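Local coordinates for putative cell invasion protein with MAC/Perforin domain (Bacteroides thetaiotaomicron VPI-5482, PDB 3KK7) that is of unknown precise function but belongs to the membrane-attack complex/perforin family and may take part in cell invasion, at residues Y77-M82 and D186-L191; E374-I379 and V399-Q404; Y491-T496 and Q534-Y539. All coordinates share one frame; numbering follows the deposited sequence.

Contact 1 (Y77-M82 and D186-L191); sequences YPVVNM and DYLDEL. With EDO (1,2-ethanediol), chain E.
Two chain segments that each run into a helix, Y77-M82 and D186-L191, meet here through their backbones. The polar exchange consists of two hydrogen bonds flanking a single bridge between V80 and L188. D189 N gives an almost straight bond to V79 O at 2.8 Å, approaching from above the carbonyl plane. N81 N donates to Y187 O at 2.7 Å, nearly along the C=O axis, so that the inverse gamma turn centred on N81 is tied to the loop opposite.

Both segments also carry a helix N-cap. N81, with CG anti to its backbone N (chi1 -176°), offers OD1 to K84 N, while D189 OD2 accepts from F192 N and, more weakly, from L191 N. A water donates to P78 O and to D189 OD2, linking that cap to P78.

Apolar contact is modest: V79 CG1 and L188 CD2 lie alongside each other at 4.1 Å, their side chains pointing the same way. The P78 ring crosses D189 obliquely, in van der Waals contact with its carboxylate. Farther out, Y187 OH makes a very short 2.5 Å hydrogen bond to O1 of an ethanediol, probably from the crystallisation liquor.

Within the MACPF region, the contact brings together the starts of helices 82-88 and 190-198. Y187 packs on the former through K84, L85 and R88, whereas V79 reaches F192 on the latter and Y208 on helix 201-208.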
loop_
_atom_site.group_PDB
_atom_site.type_symbol
_atom_site.label_atom_id
_atom_site.label_comp_id
_atom_site.label_asym_id
_atom_site.label_seq_id
_atom_site.Cartn_x
_atom_site.Cartn_y
_atom_site.Cartn_z
ATOM N N TYR A 77 4.544 9.147 6.982
ATOM C CA TYR A 77 5.229 10.201 6.251
ATOM C C TYR A 77 4.403 10.759 5.107
ATOM O O TYR A 77 3.463 10.120 4.604
ATOM C CB TYR A 77 6.540 9.701 5.669
ATOM C CG TYR A 77 7.457 9.044 6.658
ATOM C CD1 TYR A 77 8.264 9.802 7.505
ATOM C CD2 TYR A 77 7.537 7.647 6.733
ATOM C CE1 TYR A 77 9.112 9.191 8.396
ATOM C CE2 TYR A 77 8.372 7.025 7.631
ATOM C CZ TYR A 77 9.156 7.793 8.458
ATOM O OH TYR A 77 9.979 7.153 9.355
ATOM N N PRO A 78 4.761 11.959 4.673
ATOM C CA PRO A 78 3.945 12.547 3.614
ATOM C C PRO A 78 4.141 11.834 2.294
ATOM O O PRO A 78 5.274 11.533 1.932
ATOM C CB PRO A 78 4.445 14.000 3.499
ATOM C CG PRO A 78 5.481 14.204 4.537
ATOM C CD PRO A 78 5.628 12.935 5.359
ATOM N N VAL A 79 3.037 11.568 1.598
ATOM C CA VAL A 79 3.073 11.096 0.220
ATOM C C VAL A 79 2.752 12.278 -0.714
ATOM O O VAL A 79 3.496 12.560 -1.670
ATOM C CB VAL A 79 2.102 9.950 0.014
ATOM C CG1 VAL A 79 1.989 9.619 -1.432
ATOM C CG2 VAL A 79 2.566 8.763 0.836
ATOM N N VAL A 80 1.675 12.988 -0.408
ATOM C CA VAL A 80 1.366 14.206 -1.141
ATOM C C VAL A 80 2.075 15.369 -0.484
ATOM O O VAL A 80 2.038 15.505 0.740
ATOM C CB VAL A 80 -0.147 14.494 -1.203
ATOM C CG1 VAL A 80 -0.394 15.689 -2.098
ATOM C CG2 VAL A 80 -0.914 13.279 -1.738
ATOM N N ASN A 81 2.761 16.183 -1.293
ATOM C CA ASN A 81 3.263 17.481 -0.819
ATOM C C ASN A 81 2.095 18.485 -0.762
ATOM O O ASN A 81 1.875 19.240 -1.714
ATOM C CB ASN A 81 4.389 18.002 -1.713
ATOM C CG ASN A 81 5.004 19.310 -1.195
ATOM O OD1 ASN A 81 4.428 19.976 -0.359
ATOM N ND2 ASN A 81 6.173 19.664 -1.696
HETATM N N MSE A 82 1.370 18.474 0.367
HETATM C CA MSE A 82 0.182 19.298 0.599
HETATM C C MSE A 82 0.424 20.794 0.543
HETATM O O MSE A 82 -0.392 21.527 0.017
HETATM C CB MSE A 82 -0.432 18.967 1.960
HETATM C CG MSE A 82 -1.038 17.591 2.030
HETATM SE SE MSE A 82 -2.550 17.297 0.792
HETATM C CE MSE A 82 -3.700 18.661 1.544
ATOM N N ASP A 186 2.929 15.643 -10.370
ATOM C CA ASP A 186 3.623 16.870 -9.956
ATOM C C ASP A 186 3.662 17.224 -8.459
ATOM O O ASP A 186 4.433 18.062 -8.085
ATOM C CB ASP A 186 2.999 18.053 -10.718
ATOM C CG ASP A 186 3.548 18.209 -12.138
ATOM O OD1 ASP A 186 4.739 18.553 -12.259
ATOM O OD2 ASP A 186 2.806 18.020 -13.131
ATOM N N TYR A 187 2.872 16.585 -7.597
ATOM C CA TYR A 187 2.762 17.022 -6.207
ATOM C C TYR A 187 3.158 15.989 -5.130
ATOM O O TYR A 187 2.797 16.127 -3.948
ATOM C CB TYR A 187 1.351 17.572 -5.980
ATOM C CG TYR A 187 1.114 18.791 -6.837
ATOM C CD1 TYR A 187 1.549 20.052 -6.419
ATOM C CD2 TYR A 187 0.534 18.683 -8.101
ATOM C CE1 TYR A 187 1.402 21.169 -7.205
ATOM C CE2 TYR A 187 0.378 19.817 -8.900
ATOM C CZ TYR A 187 0.814 21.059 -8.430
ATOM O OH TYR A 187 0.633 22.195 -9.183
ATOM N N LEU A 188 3.947 14.989 -5.521
ATOM C CA LEU A 188 4.433 14.012 -4.570
ATOM C C LEU A 188 5.597 14.553 -3.736
ATOM O O LEU A 188 6.405 15.357 -4.192
ATOM C CB LEU A 188 4.837 12.716 -5.272
ATOM C CG LEU A 188 3.710 11.961 -5.986
ATOM C CD1 LEU A 188 4.326 10.788 -6.802
ATOM C CD2 LEU A 188 2.631 11.485 -4.972
ATOM N N ASP A 189 5.647 14.116 -2.480
ATOM C CA ASP A 189 6.715 14.487 -1.585
ATOM C C ASP A 189 8.005 13.917 -2.169
ATOM O O ASP A 189 8.015 12.772 -2.657
ATOM C CB ASP A 189 6.419 13.925 -0.194
ATOM C CG ASP A 189 7.600 14.003 0.732
ATOM O OD1 ASP A 189 7.715 14.998 1.453
ATOM O OD2 ASP A 189 8.427 13.071 0.702
ATOM N N GLU A 190 9.085 14.689 -2.146
ATOM C CA GLU A 190 10.322 14.212 -2.761
ATOM C C GLU A 190 10.910 12.953 -2.054
ATOM O O GLU A 190 11.545 12.123 -2.697
ATOM C CB GLU A 190 11.359 15.331 -2.876
ATOM C CG GLU A 190 11.756 15.878 -1.543
ATOM C CD GLU A 190 12.734 17.029 -1.632
ATOM O OE1 GLU A 190 13.758 16.911 -2.362
ATOM O OE2 GLU A 190 12.487 18.040 -0.933
ATOM N N LEU A 191 10.697 12.790 -0.751
ATOM C CA LEU A 191 11.241 11.600 -0.090
ATOM C C LEU A 191 10.397 10.370 -0.443
ATOM O O LEU A 191 10.897 9.255 -0.493
ATOM C CB LEU A 191 11.366 11.805 1.425
ATOM C CG LEU A 191 12.278 12.975 1.872
ATOM C CD1 LEU A 191 12.405 12.972 3.415
ATOM C CD2 LEU A 191 13.675 12.947 1.187
HETATM C C1 EDO E . 0.547 21.310 -12.550
HETATM O O1 EDO E . -0.256 21.765 -11.455
HETATM C C2 EDO E . -0.348 20.675 -13.607
HETATM O O2 EDO E . -0.980 21.677 -14.420
HETATM O O HOH W 1 7.887 11.301 2.556
#

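Contact 2 (E374-I379 and V399-Q404); sequences EPYIEI and VLNTRQ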
loop_
_atom_site.group_PDB
_atom_site.type_symbol
_atom_site.label_atom_id
_atom_site.label_comp_id
_atom_site.label_asym_id
_atom_site.label_seq_id
_atom_site.Cartn_x
_atom_site.Cartn_y
_atom_site.Cartn_z
ATOM N N GLU A 374 19.556 -6.936 -10.165
ATOM C CA GLU A 374 20.189 -6.686 -11.460
ATOM C C GLU A 374 19.155 -6.846 -12.557
ATOM O O GLU A 374 18.469 -7.864 -12.609
ATOM C CB GLU A 374 21.338 -7.676 -11.727
ATOM C CG GLU A 374 22.083 -7.485 -13.092
ATOM C CD GLU A 374 23.185 -8.530 -13.352
ATOM O OE1 GLU A 374 23.574 -9.246 -12.401
ATOM O OE2 GLU A 374 23.651 -8.624 -14.514
ATOM N N PRO A 375 19.031 -5.840 -13.430
ATOM C CA PRO A 375 18.202 -6.021 -14.611
ATOM C C PRO A 375 18.909 -6.792 -15.746
ATOM O O PRO A 375 20.125 -6.913 -15.762
ATOM C CB PRO A 375 17.875 -4.592 -15.029
ATOM C CG PRO A 375 18.932 -3.787 -14.475
ATOM C CD PRO A 375 19.417 -4.435 -13.246
ATOM N N TYR A 376 18.117 -7.300 -16.688
ATOM C CA TYR A 376 18.624 -8.111 -17.781
ATOM C C TYR A 376 17.519 -8.342 -18.789
ATOM O O TYR A 376 16.355 -8.341 -18.433
ATOM C CB TYR A 376 19.111 -9.475 -17.272
ATOM C CG TYR A 376 18.065 -10.305 -16.565
ATOM C CD1 TYR A 376 17.239 -11.174 -17.273
ATOM C CD2 TYR A 376 17.921 -10.240 -15.179
ATOM C CE1 TYR A 376 16.274 -11.956 -16.619
ATOM C CE2 TYR A 376 16.967 -11.003 -14.516
ATOM C CZ TYR A 376 16.141 -11.858 -15.238
ATOM O OH TYR A 376 15.206 -12.612 -14.571
ATOM N N ILE A 377 17.897 -8.546 -20.042
ATOM C CA ILE A 377 16.965 -8.894 -21.088
ATOM C C ILE A 377 17.052 -10.393 -21.286
ATOM O O ILE A 377 18.148 -10.921 -21.423
ATOM C CB ILE A 377 17.336 -8.212 -22.389
ATOM C CG1 ILE A 377 17.244 -6.688 -22.225
ATOM C CG2 ILE A 377 16.427 -8.715 -23.503
ATOM C CD1 ILE A 377 17.616 -5.902 -23.471
ATOM N N GLU A 378 15.913 -11.078 -21.274
ATOM C CA GLU A 378 15.870 -12.502 -21.589
ATOM C C GLU A 378 15.081 -12.667 -22.900
ATOM O O GLU A 378 13.959 -12.148 -23.025
ATOM C CB GLU A 378 15.270 -13.328 -20.441
ATOM C CG GLU A 378 13.836 -12.939 -20.017
ATOM C CD GLU A 378 13.330 -13.707 -18.802
ATOM O OE1 GLU A 378 13.761 -14.869 -18.634
ATOM O OE2 GLU A 378 12.498 -13.156 -18.024
ATOM N N ILE A 379 15.688 -13.316 -23.897
ATOM C CA ILE A 379 15.017 -13.587 -25.175
ATOM C C ILE A 379 14.392 -14.972 -25.031
ATOM O O ILE A 379 15.103 -15.989 -24.981
ATOM C CB ILE A 379 15.990 -13.567 -26.385
ATOM C CG1 ILE A 379 16.736 -12.221 -26.459
ATOM C CG2 ILE A 379 15.223 -13.838 -27.681
ATOM C CD1 ILE A 379 18.107 -12.297 -27.090
ATOM N N VAL A 399 12.500 -9.793 -23.360
ATOM C CA VAL A 399 11.762 -9.337 -22.180
ATOM C C VAL A 399 12.729 -8.644 -21.227
ATOM O O VAL A 399 13.617 -9.275 -20.678
ATOM C CB VAL A 399 11.055 -10.511 -21.456
ATOM C CG1 VAL A 399 10.321 -10.011 -20.235
ATOM C CG2 VAL A 399 10.078 -11.216 -22.375
ATOM N N LEU A 400 12.561 -7.338 -21.026
ATOM C CA LEU A 400 13.384 -6.611 -20.058
ATOM C C LEU A 400 12.897 -6.895 -18.645
ATOM O O LEU A 400 11.749 -6.599 -18.314
ATOM C CB LEU A 400 13.309 -5.119 -20.320
ATOM C CG LEU A 400 14.086 -4.233 -19.342
ATOM C CD1 LEU A 400 15.616 -4.465 -19.450
ATOM C CD2 LEU A 400 13.681 -2.777 -19.587
ATOM N N ASN A 401 13.761 -7.494 -17.829
ATOM C CA ASN A 401 13.501 -7.656 -16.401
ATOM C C ASN A 401 14.026 -6.416 -15.689
ATOM O O ASN A 401 15.230 -6.141 -15.763
ATOM C CB ASN A 401 14.140 -8.928 -15.824
ATOM C CG ASN A 401 13.292 -10.192 -16.086
ATOM O OD1 ASN A 401 12.899 -10.894 -15.150
ATOM N ND2 ASN A 401 13.005 -10.475 -17.366
ATOM N N THR A 402 13.132 -5.672 -15.020
ATOM C CA THR A 402 13.500 -4.420 -14.363
ATOM C C THR A 402 14.164 -4.682 -13.022
ATOM O O THR A 402 14.225 -5.808 -12.578
ATOM C CB THR A 402 12.266 -3.502 -14.160
ATOM O OG1 THR A 402 11.391 -4.054 -13.160
ATOM C CG2 THR A 402 11.512 -3.325 -15.472
ATOM N N ARG A 403 14.630 -3.629 -12.370
ATOM C CA ARG A 403 15.213 -3.726 -11.044
ATOM C C ARG A 403 14.246 -4.320 -10.020
ATOM O O ARG A 403 14.642 -5.030 -9.066
ATOM C CB ARG A 403 15.608 -2.340 -10.546
ATOM C CG ARG A 403 16.780 -1.692 -11.269
ATOM C CD ARG A 403 17.242 -0.455 -10.499
ATOM N NE ARG A 403 16.248 0.608 -10.561
ATOM C CZ ARG A 403 16.121 1.611 -9.686
ATOM N NH1 ARG A 403 15.158 2.509 -9.862
ATOM N NH2 ARG A 403 16.923 1.732 -8.641
ATOM N N GLN A 404 12.973 -4.003 -10.231
ATOM C CA GLN A 404 11.902 -4.358 -9.314
ATOM C C GLN A 404 11.469 -5.782 -9.609
ATOM O O GLN A 404 10.722 -6.384 -8.850
ATOM C CB GLN A 404 10.734 -3.381 -9.489
ATOM C CG GLN A 404 11.046 -1.884 -9.219
ATOM C CD GLN A 404 11.819 -1.132 -10.339
ATOM O OE1 GLN A 404 11.868 -1.567 -11.498
ATOM N NE2 GLN A 404 12.431 0.001 -9.975
#
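Strands 376-386 and 392-401 form a beta hairpin in the D2 region, and this contact lies at its open end, where 376-379 runs antiparallel to 399-401. Y376 faces N401 and E378 faces V399 in hydrogen-bonded pairs, each with two backbone bonds; between them I377 and L400 form a non-hydrogen-bonded pair.

The Y376, E378, V399 and N401 face is organised round a stack of unlike flat groups. Y376 takes the crowded first torsion, CG between the backbone N and the carbonyl carbon (chi1 59°), which brings its ring alongside N401. The two side chains point the same way, and the ring and amide planes are only 18° apart. N401 CB sits over the ring centre in a CH-pi contact, 3.7 Å from the centroid of Y376, and the amide extends from there toward the phenol end.

E378 takes the same crowded first torsion as Y376 and then extends, crossing N401 obliquely with its carboxylate turned 67° from the amide. The carboxylate has company: K457 forms a salt bridge with OE1 and K407 with OE2. K407 also donates to N401 OD1, so both ends of the amide are engaged, which would fix its rotation; the two lysines would probably favour the ionised form of E378.

On the I377 and L400 face the contact is apolar, I377 CG1 meeting L400 CD1 at 3.9 Å. Beyond the paired residues, P375 CB rests 3.2 Å from N401 O.

The direct link between the amide and the carboxylate is N401 ND2 donating to E378 OE2 at 2.8 Å, meeting that oxygen from above the carboxylate plane.

Contact 3 (Y491-T496 and Q534-Y539); sequences YIYNPT and QRYKIY
Y536 lies with a face of its ring turned to the edge of Y493, in an offset edge-to-face pair whose centroids are 5.6 Å apart and whose planes stand at 84°. The two side chains cross obliquely. Y493 takes the crowded first torsion, CG between the backbone N and the carbonyl carbon (chi1 67°), and brings CD2 to 3.8 Å from Y536 CZ. Its own hydroxyl is engaged elsewhere, donating to K525 O.

The edge of the Y536 ring is used as well. N494 O lies near the ring plane, 3.4 Å from Y536 CE2, and Y536 OH abuts P495, 3.2 Å from P495 CA and 3.3 Å from P495 CB. That bend of the chain is shaped by N494, whose OD1 accepts from T496 N in an Asx turn and also from S497 N. An alanine in place of Y536 would lose the whole ring, and would probably leave Y493 and P495 less tightly packed.

A second, apolar touch joins the two strands themselves: I538 CG2 meets the edge of the Y491 ring at CE1.

Within the four-stranded D3 sheet, strand 499-504 separates strand 489-494 from strand 537-540, so these side chains reach across an intervening strand. L532 of helix 529-535 packs against Y491, Y493 and I538, laying that helix over the same face.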
loop_
_atom_site.group_PDB
_atom_site.type_symbol
_atom_site.label_atom_id
_atom_site.label_comp_id
_atom_site.label_asym_id
_atom_site.label_seq_id
_atom_site.Cartn_x
_atom_site.Cartn_y
_atom_site.Cartn_z
ATOM N N TYR A 491 11.360 11.203 -18.217
ATOM C CA TYR A 491 10.362 10.416 -18.926
ATOM C C TYR A 491 10.858 10.293 -20.360
ATOM O O TYR A 491 10.980 11.304 -21.078
ATOM C CB TYR A 491 8.987 11.077 -18.875
ATOM C CG TYR A 491 8.395 11.153 -17.508
ATOM C CD1 TYR A 491 7.689 10.083 -16.988
ATOM C CD2 TYR A 491 8.532 12.286 -16.723
ATOM C CE1 TYR A 491 7.126 10.127 -15.708
ATOM C CE2 TYR A 491 7.969 12.338 -15.437
ATOM C CZ TYR A 491 7.272 11.245 -14.948
ATOM O OH TYR A 491 6.709 11.249 -13.702
ATOM N N ILE A 492 11.211 9.057 -20.725
ATOM C CA ILE A 492 11.657 8.706 -22.067
ATOM C C ILE A 492 10.476 8.037 -22.756
ATOM O O ILE A 492 9.973 7.019 -22.289
ATOM C CB ILE A 492 12.886 7.793 -22.032
ATOM C CG1 ILE A 492 13.943 8.436 -21.131
ATOM C CG2 ILE A 492 13.438 7.584 -23.422
ATOM C CD1 ILE A 492 15.342 7.837 -21.247
ATOM N N TYR A 493 10.013 8.642 -23.846
ATOM C CA TYR A 493 8.749 8.256 -24.451
ATOM C C TYR A 493 8.885 8.077 -25.934
ATOM O O TYR A 493 9.665 8.769 -26.579
ATOM C CB TYR A 493 7.661 9.300 -24.156
ATOM C CG TYR A 493 7.865 10.656 -24.799
ATOM C CD1 TYR A 493 8.705 11.600 -24.215
ATOM C CD2 TYR A 493 7.179 11.008 -25.968
ATOM C CE1 TYR A 493 8.871 12.855 -24.776
ATOM C CE2 TYR A 493 7.345 12.262 -26.553
ATOM C CZ TYR A 493 8.196 13.180 -25.956
ATOM O OH TYR A 493 8.379 14.416 -26.532
ATOM N N ASN A 494 8.120 7.115 -26.443
ATOM C CA ASN A 494 8.055 6.802 -27.867
ATOM C C ASN A 494 6.721 7.299 -28.426
ATOM O O ASN A 494 5.685 6.658 -28.212
ATOM C CB ASN A 494 8.185 5.297 -28.068
ATOM C CG ASN A 494 8.276 4.905 -29.529
ATOM O OD1 ASN A 494 7.501 5.375 -30.369
ATOM N ND2 ASN A 494 9.217 4.027 -29.835
ATOM N N PRO A 495 6.739 8.430 -29.156
ATOM C CA PRO A 495 5.497 9.027 -29.599
ATOM C C PRO A 495 4.878 8.365 -30.840
ATOM O O PRO A 495 3.863 8.857 -31.319
ATOM C CB PRO A 495 5.917 10.446 -29.907
ATOM C CG PRO A 495 7.255 10.256 -30.520
ATOM C CD PRO A 495 7.891 9.133 -29.730
ATOM N N THR A 496 5.462 7.277 -31.347
ATOM C CA THR A 496 4.803 6.453 -32.355
ATOM C C THR A 496 4.072 5.278 -31.715
ATOM O O THR A 496 2.952 4.968 -32.112
ATOM C CB THR A 496 5.784 5.869 -33.339
ATOM O OG1 THR A 496 6.778 6.847 -33.659
ATOM C CG2 THR A 496 5.063 5.414 -34.602
ATOM N N GLN A 534 -2.178 10.580 -20.035
ATOM C CA GLN A 534 -3.457 10.305 -20.701
ATOM C C GLN A 534 -3.274 9.433 -21.934
ATOM O O GLN A 534 -4.197 8.700 -22.307
ATOM C CB GLN A 534 -4.206 11.585 -21.072
ATOM C CG GLN A 534 -4.743 12.288 -19.869
ATOM C CD GLN A 534 -5.638 13.427 -20.195
ATOM O OE1 GLN A 534 -5.698 13.918 -21.331
ATOM N NE2 GLN A 534 -6.366 13.862 -19.196
ATOM N N ARG A 535 -2.097 9.519 -22.560
ATOM C CA ARG A 535 -1.875 8.889 -23.850
ATOM C C ARG A 535 -0.745 7.883 -23.861
ATOM O O ARG A 535 -0.597 7.175 -24.844
ATOM C CB ARG A 535 -1.646 9.964 -24.925
ATOM C CG ARG A 535 -2.890 10.891 -25.199
ATOM C CD ARG A 535 -2.632 11.952 -26.309
ATOM N NE ARG A 535 -1.927 11.346 -27.448
ATOM C CZ ARG A 535 -1.230 12.004 -28.380
ATOM N NH1 ARG A 535 -1.159 13.337 -28.380
ATOM N NH2 ARG A 535 -0.608 11.312 -29.337
ATOM N N TYR A 536 0.042 7.793 -22.790
ATOM C CA TYR A 536 1.141 6.821 -22.745
ATOM C C TYR A 536 0.968 5.795 -21.616
ATOM O O TYR A 536 0.211 6.013 -20.671
ATOM C CB TYR A 536 2.497 7.535 -22.631
ATOM C CG TYR A 536 2.868 8.335 -23.861
ATOM C CD1 TYR A 536 2.277 9.561 -24.115
ATOM C CD2 TYR A 536 3.814 7.870 -24.766
ATOM C CE1 TYR A 536 2.604 10.307 -25.244
ATOM C CE2 TYR A 536 4.165 8.616 -25.912
ATOM C CZ TYR A 536 3.548 9.837 -26.153
ATOM O OH TYR A 536 3.856 10.590 -27.272
ATOM N N LYS A 537 1.628 4.653 -21.777
ATOM C CA LYS A 537 1.837 3.699 -20.709
ATOM C C LYS A 537 3.214 4.033 -20.143
ATOM O O LYS A 537 4.180 4.160 -20.879
ATOM C CB LYS A 537 1.829 2.267 -21.241
ATOM C CG LYS A 537 0.453 1.741 -21.737
ATOM C CD LYS A 537 -0.535 1.486 -20.582
ATOM C CE LYS A 537 -1.898 1.041 -21.115
ATOM N NZ LYS A 537 -2.791 0.532 -20.026
ATOM N N ILE A 538 3.289 4.218 -18.841
ATOM C CA ILE A 538 4.522 4.605 -18.193
ATOM C C ILE A 538 5.052 3.466 -17.301
ATOM O O ILE A 538 4.335 2.948 -16.434
ATOM C CB ILE A 538 4.330 5.877 -17.332
ATOM C CG1 ILE A 538 3.753 7.034 -18.164
ATOM C CG2 ILE A 538 5.660 6.296 -16.732
ATOM C CD1 ILE A 538 3.261 8.126 -17.311
ATOM N N TYR A 539 6.304 3.092 -17.527
ATOM C CA TYR A 539 6.967 2.070 -16.749
ATOM C C TYR A 539 8.208 2.664 -16.109
ATOM O O TYR A 539 9.037 3.279 -16.798
ATOM C CB TYR A 539 7.351 0.905 -17.639
ATOM C CG TYR A 539 6.162 0.331 -18.338
ATOM C CD1 TYR A 539 5.380 -0.625 -17.732
ATOM C CD2 TYR A 539 5.800 0.762 -19.600
ATOM C CE1 TYR A 539 4.274 -1.143 -18.371
ATOM C CE2 TYR A 539 4.712 0.250 -20.236
ATOM C CZ TYR A 539 3.952 -0.695 -19.615
ATOM O OH TYR A 539 2.865 -1.211 -20.255
#

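How the contacts relate
The three contacts follow one another along the chain without nesting, contact 1 in the MACPF region, contact 2 in D2 and contact 3 in D3. No two touch. Contacts 2 and 3 are the closest pair, with centres about 19 Å apart and nearest atoms about 6 Å; contact 1 lies about 23 Å from contact 3 and 29 Å from contact 2, centre to centre. Each belongs to a different setting: two helix starts, a hairpin of a mixed sheet, and a separate four-stranded sheet. The regions meet: D186 is hydrogen-bonded to N484, at the end of D3 strand 480-484, and to N486 just beyond, while R403 pairs with the C-terminal carboxylate of L541, joining D2 to D3.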